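PDB 5HCF: calreticulin, putative from Trypanosoma cruzi, which probably acts as a lectin-like chaperone, its globular domain binding both carbohydrate and peptide through a legume lectin fold. Local coordinates for residues T145-Y158 / F161-D175. Numbering follows the deposited sequence.
Sequences THVYTLHIAADNSY and FLDGESKAKGQLEED
Thr149 and Phe161 form an antiparallel hydrogen-bonded pair, with Thr149 N to Phe161 O at 2.9 Å, and Tyr158 pairs likewise with Gly170, as two consecutive beta hairpins set strands 145-152, 157-162 and 165-171 side by side in one sheet of the legume lectin fold. At the 145-149 end the type I' turn from Leu162 to Glu165 carries Asp163, whose carboxylate grips the neighbouring strand twice. Asp163 OD2 accepts a hydrogen bond from His146 ND1 (2.8 Å) through its syn lone pair, in the plane of the imidazole, while OD1 is met nearly head-on by Val147 N. The ring and carboxylate planes are 23° apart, nearly coplanar, and since His146 NE2 also bonds to Asp142, the imidazole is held at both nitrogens and its rotation is fixed. A water bridges Thr149 OG1 and Gly164 N, tying the turn to the strand; Thr149 OG1 also bonds to Ser72 on the adjoining strand 69-76. On the sheet face opposite Thr149 and Phe161, Leu162 CD1 lies 3.7 Å from Tyr148 CE2, the two side chains running alongside each other.

At the other end, a type I turn from Ala153 to Asn156 links the strands that end at Ile152 and begin at Ser157, and Asp155 OD1 accepts from Ser157 N in an Asx turn. Where strand 165-171 gives way to helix 172-175, Leu172 N bonds to Asn156 O, and Leu172 CD2 packs 4.2 Å from Ile152 CD1. Tyr158 CG sits between its backbone N and carbonyl carbon (chi1 77°), bringing the ring against the Gly170 backbone, with Gly170 N over one face, offset toward the rim (3.7 Å above the plane). Trp133 and Trp176 also meet this ring, and its hydroxyl, partnered by Trp133 NE1 as well, donates a very short bond of doubtful exact length, 2.5 Å from Tyr158 OH to Asp175 OD2, with the carboxylate standing almost perpendicular to the ring.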
loop_
_atom_site.group_PDB
_atom_site.type_symbol
_atom_site.label_atom_id
_atom_site.label_comp_id
_atom_site.label_asym_id
_atom_site.label_seq_id
_atom_site.Cartn_x
_atom_site.Cartn_y
_atom_site.Cartn_z
ATOM N N THR A 145 -12.567 -1.007 -8.381
ATOM C CA THR A 145 -11.548 -1.561 -7.502
ATOM C C THR A 145 -10.216 -1.683 -8.234
ATOM O O THR A 145 -10.155 -2.199 -9.348
ATOM C CB THR A 145 -11.950 -2.949 -6.962
ATOM O OG1 THR A 145 -13.080 -2.817 -6.095
ATOM C CG2 THR A 145 -10.797 -3.587 -6.187
ATOM N N HIS A 146 -9.149 -1.199 -7.605
ATOM C CA HIS A 146 -7.812 -1.354 -8.160
ATOM C C HIS A 146 -6.876 -2.001 -7.150
ATOM O O HIS A 146 -7.013 -1.799 -5.942
ATOM C CB HIS A 146 -7.259 -0.006 -8.620
ATOM C CG HIS A 146 -8.073 0.630 -9.703
ATOM N ND1 HIS A 146 -8.027 0.203 -11.013
ATOM C CD2 HIS A 146 -8.952 1.657 -9.670
ATOM C CE1 HIS A 146 -8.849 0.938 -11.740
ATOM N NE2 HIS A 146 -9.421 1.829 -10.950
ATOM N N VAL A 147 -5.936 -2.790 -7.656
ATOM C CA VAL A 147 -5.019 -3.548 -6.810
ATOM C C VAL A 147 -3.591 -3.032 -6.947
ATOM O O VAL A 147 -3.110 -2.786 -8.053
ATOM C CB VAL A 147 -5.044 -5.049 -7.164
ATOM C CG1 VAL A 147 -4.208 -5.852 -6.168
ATOM C CG2 VAL A 147 -6.477 -5.560 -7.211
ATOM N N TYR A 148 -2.910 -2.881 -5.817
ATOM C CA TYR A 148 -1.539 -2.391 -5.822
ATOM C C TYR A 148 -0.616 -3.433 -5.210
ATOM O O TYR A 148 -0.762 -3.804 -4.047
ATOM C CB TYR A 148 -1.443 -1.061 -5.076
ATOM C CG TYR A 148 -2.411 -0.029 -5.613
ATOM C CD1 TYR A 148 -3.736 -0.008 -5.194
ATOM C CD2 TYR A 148 -2.006 0.911 -6.555
ATOM C CE1 TYR A 148 -4.625 0.924 -5.686
ATOM C CE2 TYR A 148 -2.887 1.846 -7.052
ATOM C CZ TYR A 148 -4.196 1.848 -6.618
ATOM O OH TYR A 148 -5.083 2.778 -7.108
ATOM N N THR A 149 0.330 -3.906 -6.013
ATOM C CA THR A 149 1.215 -4.989 -5.607
ATOM C C THR A 149 2.671 -4.583 -5.766
ATOM O O THR A 149 3.056 -4.012 -6.785
ATOM C CB THR A 149 0.958 -6.271 -6.431
ATOM O OG1 THR A 149 -0.431 -6.619 -6.370
ATOM C CG2 THR A 149 1.788 -7.419 -5.897
ATOM N N LEU A 150 3.477 -4.874 -4.750
ATOM C CA LEU A 150 4.891 -4.520 -4.764
ATOM C C LEU A 150 5.766 -5.734 -4.502
ATOM O O LEU A 150 5.574 -6.454 -3.520
ATOM C CB LEU A 150 5.198 -3.443 -3.721
ATOM C CG LEU A 150 6.665 -3.007 -3.675
ATOM C CD1 LEU A 150 7.102 -2.496 -5.038
ATOM C CD2 LEU A 150 6.907 -1.966 -2.606
ATOM N N HIS A 151 6.725 -5.956 -5.391
ATOM C CA HIS A 151 7.725 -6.990 -5.197
ATOM C C HIS A 151 9.072 -6.356 -4.903
ATOM O O HIS A 151 9.630 -5.655 -5.750
ATOM C CB HIS A 151 7.825 -7.893 -6.426
ATOM C CG HIS A 151 8.853 -8.974 -6.298
ATOM N ND1 HIS A 151 9.422 -9.597 -7.396
ATOM C CD2 HIS A 151 9.427 -9.542 -5.212
ATOM C CE1 HIS A 151 10.291 -10.499 -6.987
ATOM N NE2 HIS A 151 10.313 -10.490 -5.664
ATOM N N ILE A 152 9.569 -6.578 -3.687
ATOM C CA ILE A 152 10.937 -6.220 -3.324
ATOM C C ILE A 152 11.797 -7.478 -3.324
ATOM O O ILE A 152 11.653 -8.334 -2.450
ATOM C CB ILE A 152 11.016 -5.545 -1.945
ATOM C CG1 ILE A 152 10.058 -4.358 -1.880
ATOM C CG2 ILE A 152 12.437 -5.090 -1.646
ATOM C CD1 ILE A 152 10.529 -3.171 -2.671
ATOM N N ALA A 153 12.688 -7.586 -4.306
ATOM C CA ALA A 153 13.504 -8.784 -4.487
ATOM C C ALA A 153 14.843 -8.681 -3.748
ATOM O O ALA A 153 15.297 -7.585 -3.408
ATOM C CB ALA A 153 13.732 -9.040 -5.967
ATOM N N ALA A 154 15.469 -9.830 -3.503
ATOM C CA ALA A 154 16.694 -9.892 -2.707
ATOM C C ALA A 154 17.918 -9.427 -3.485
ATOM O O ALA A 154 19.008 -9.305 -2.922
ATOM C CB ALA A 154 16.916 -11.302 -2.192
ATOM N N ASP A 155 17.747 -9.191 -4.782
ATOM C CA ASP A 155 18.827 -8.634 -5.592
ATOM C C ASP A 155 18.696 -7.115 -5.693
ATOM O O ASP A 155 19.257 -6.489 -6.590
ATOM C CB ASP A 155 18.848 -9.269 -6.982
ATOM C CG ASP A 155 17.586 -8.995 -7.773
ATOM O OD1 ASP A 155 16.592 -8.508 -7.194
ATOM O OD2 ASP A 155 17.594 -9.269 -8.989
ATOM N N ASN A 156 17.931 -6.539 -4.773
ATOM C CA ASN A 156 17.683 -5.100 -4.741
ATOM C C ASN A 156 16.946 -4.552 -5.968
ATOM O O ASN A 156 16.962 -3.345 -6.215
ATOM C CB ASN A 156 19.003 -4.346 -4.561
ATOM C CG ASN A 156 19.637 -4.604 -3.212
ATOM O OD1 ASN A 156 18.948 -4.698 -2.195
ATOM N ND2 ASN A 156 20.956 -4.715 -3.195
ATOM N N SER A 157 16.310 -5.429 -6.740
ATOM C CA SER A 157 15.374 -4.982 -7.771
ATOM C C SER A 157 13.964 -4.908 -7.185
ATOM O O SER A 157 13.729 -5.334 -6.053
ATOM C CB SER A 157 15.392 -5.909 -8.992
ATOM O OG SER A 157 15.133 -7.256 -8.644
ATOM N N TYR A 158 13.038 -4.329 -7.942
ATOM C CA TYR A 158 11.645 -4.246 -7.517
ATOM C C TYR A 158 10.704 -4.241 -8.717
ATOM O O TYR A 158 11.121 -4.006 -9.854
ATOM C CB TYR A 158 11.407 -2.998 -6.674
ATOM C CG TYR A 158 11.307 -1.733 -7.493
ATOM C CD1 TYR A 158 12.449 -1.101 -7.970
ATOM C CD2 TYR A 158 10.072 -1.177 -7.803
ATOM C CE1 TYR A 158 12.364 0.059 -8.723
ATOM C CE2 TYR A 158 9.978 -0.023 -8.555
ATOM C CZ TYR A 158 11.128 0.590 -9.012
ATOM O OH TYR A 158 11.040 1.740 -9.764
ATOM N N PHE A 161 2.968 -3.598 -9.534
ATOM C CA PHE A 161 1.850 -4.037 -10.355
ATOM C C PHE A 161 0.590 -3.271 -10.002
ATOM O O PHE A 161 0.259 -3.107 -8.827
ATOM C CB PHE A 161 1.609 -5.538 -10.176
ATOM C CG PHE A 161 2.786 -6.387 -10.548
ATOM C CD1 PHE A 161 3.855 -6.536 -9.677
ATOM C CD2 PHE A 161 2.822 -7.047 -11.767
ATOM C CE1 PHE A 161 4.941 -7.312 -10.019
ATOM C CE2 PHE A 161 3.903 -7.831 -12.114
ATOM C CZ PHE A 161 4.963 -7.964 -11.239
ATOM N N LEU A 162 -0.118 -2.807 -11.024
ATOM C CA LEU A 162 -1.424 -2.202 -10.827
ATOM C C LEU A 162 -2.456 -3.058 -11.549
ATOM O O LEU A 162 -2.327 -3.311 -12.746
ATOM C CB LEU A 162 -1.442 -0.760 -11.337
ATOM C CG LEU A 162 -2.590 0.124 -10.849
ATOM C CD1 LEU A 162 -2.080 1.540 -10.623
ATOM C CD2 LEU A 162 -3.746 0.118 -11.828
ATOM N N ASP A 163 -3.461 -3.518 -10.809
ATOM C CA ASP A 163 -4.481 -4.417 -11.345
ATOM C C ASP A 163 -3.873 -5.655 -11.998
ATOM O O ASP A 163 -4.359 -6.126 -13.024
ATOM C CB ASP A 163 -5.363 -3.685 -12.353
ATOM C CG ASP A 163 -6.109 -2.529 -11.736
ATOM O OD1 ASP A 163 -6.325 -2.552 -10.506
ATOM O OD2 ASP A 163 -6.477 -1.599 -12.478
ATOM N N GLY A 164 -2.807 -6.174 -11.396
ATOM C CA GLY A 164 -2.197 -7.413 -11.845
ATOM C C GLY A 164 -1.174 -7.238 -12.946
ATOM O O GLY A 164 -0.414 -8.156 -13.243
ATOM N N GLU A 165 -1.150 -6.056 -13.552
ATOM C CA GLU A 165 -0.248 -5.788 -14.655
ATOM C C GLU A 165 0.941 -4.954 -14.229
ATOM O O GLU A 165 0.799 -4.005 -13.459
ATOM N N SER A 166 2.117 -5.313 -14.733
ATOM C CA SER A 166 3.346 -4.594 -14.424
ATOM C C SER A 166 3.298 -3.144 -14.911
ATOM O O SER A 166 3.054 -2.884 -16.093
ATOM C CB SER A 166 4.546 -5.318 -15.043
ATOM O OG SER A 166 5.767 -4.731 -14.636
ATOM N N LYS A 167 3.533 -2.208 -13.992
ATOM C CA LYS A 167 3.542 -0.783 -14.315
ATOM C C LYS A 167 4.921 -0.140 -14.161
ATOM O O LYS A 167 5.262 0.790 -14.896
ATOM C CB LYS A 167 2.529 -0.035 -13.444
ATOM C CG LYS A 167 1.192 0.222 -14.126
ATOM C CD LYS A 167 1.153 1.621 -14.709
ATOM C CE LYS A 167 -0.087 1.843 -15.554
ATOM N NZ LYS A 167 -0.170 3.251 -16.033
ATOM N N ALA A 168 5.713 -0.629 -13.210
ATOM C CA ALA A 168 7.056 -0.097 -13.006
ATOM C C ALA A 168 8.022 -1.186 -12.562
ATOM O O ALA A 168 7.656 -2.101 -11.824
ATOM C CB ALA A 168 7.032 1.035 -11.994
ATOM N N LYS A 169 9.269 -1.056 -12.997
ATOM C CA LYS A 169 10.263 -2.104 -12.816
ATOM C C LYS A 169 11.642 -1.467 -12.848
ATOM O O LYS A 169 11.921 -0.648 -13.721
ATOM C CB LYS A 169 10.110 -3.162 -13.915
ATOM C CG LYS A 169 10.886 -4.453 -13.723
ATOM C CD LYS A 169 10.412 -5.482 -14.751
ATOM C CE LYS A 169 10.702 -6.918 -14.327
ATOM N NZ LYS A 169 12.154 -7.199 -14.172
ATOM N N GLY A 170 12.498 -1.823 -11.894
ATOM C CA GLY A 170 13.840 -1.268 -11.858
ATOM C C GLY A 170 14.667 -1.618 -10.637
ATOM O O GLY A 170 14.445 -2.641 -9.992
ATOM N N GLN A 171 15.627 -0.756 -10.317
ATOM C CA GLN A 171 16.554 -1.011 -9.222
ATOM C C GLN A 171 16.318 -0.025 -8.082
ATOM O O GLN A 171 16.160 1.173 -8.325
ATOM C CB GLN A 171 18.003 -0.901 -9.711
ATOM C CG GLN A 171 18.337 -1.701 -10.973
ATOM C CD GLN A 171 17.830 -3.129 -10.948
ATOM O OE1 GLN A 171 18.089 -3.879 -10.008
ATOM N NE2 GLN A 171 17.115 -3.519 -11.999
ATOM N N LEU A 172 16.307 -0.521 -6.846
ATOM C CA LEU A 172 16.099 0.332 -5.672
ATOM C C LEU A 172 17.108 1.469 -5.601
ATOM O O LEU A 172 16.759 2.609 -5.303
ATOM C CB LEU A 172 16.186 -0.487 -4.385
ATOM C CG LEU A 172 15.063 -1.475 -4.092
ATOM C CD1 LEU A 172 15.425 -2.308 -2.874
ATOM C CD2 LEU A 172 13.757 -0.735 -3.863
ATOM N N GLU A 173 18.362 1.142 -5.889
ATOM C CA GLU A 173 19.456 2.101 -5.819
ATOM C C GLU A 173 19.293 3.236 -6.831
ATOM O O GLU A 173 19.715 4.368 -6.584
ATOM C CB GLU A 173 20.788 1.377 -6.041
ATOM C CG GLU A 173 22.014 2.235 -5.835
ATOM C CD GLU A 173 23.297 1.460 -6.056
ATOM O OE1 GLU A 173 24.298 2.070 -6.489
ATOM O OE2 GLU A 173 23.301 0.236 -5.802
ATOM N N GLU A 174 18.678 2.924 -7.968
ATOM C CA GLU A 174 18.532 3.884 -9.055
ATOM C C GLU A 174 17.228 4.696 -8.991
ATOM O O GLU A 174 17.210 5.871 -9.353
ATOM C CB GLU A 174 18.638 3.149 -10.395
ATOM C CG GLU A 174 19.986 2.435 -10.608
ATOM C CD GLU A 174 20.055 1.654 -11.915
ATOM O OE1 GLU A 174 18.992 1.311 -12.473
ATOM O OE2 GLU A 174 21.172 1.380 -12.391
ATOM N N ASP A 175 16.143 4.082 -8.528
ATOM C CA ASP A 175 14.838 4.756 -8.534
ATOM C C ASP A 175 14.456 5.393 -7.194
ATOM O O ASP A 175 13.368 5.958 -7.063
ATOM C CB ASP A 175 13.740 3.780 -8.959
ATOM C CG ASP A 175 13.985 3.195 -10.330
ATOM O OD1 ASP A 175 14.857 3.714 -11.051
ATOM O OD2 ASP A 175 13.308 2.214 -10.690
HETATM O O HOH W 1 -1.886 -5.563 -8.645
#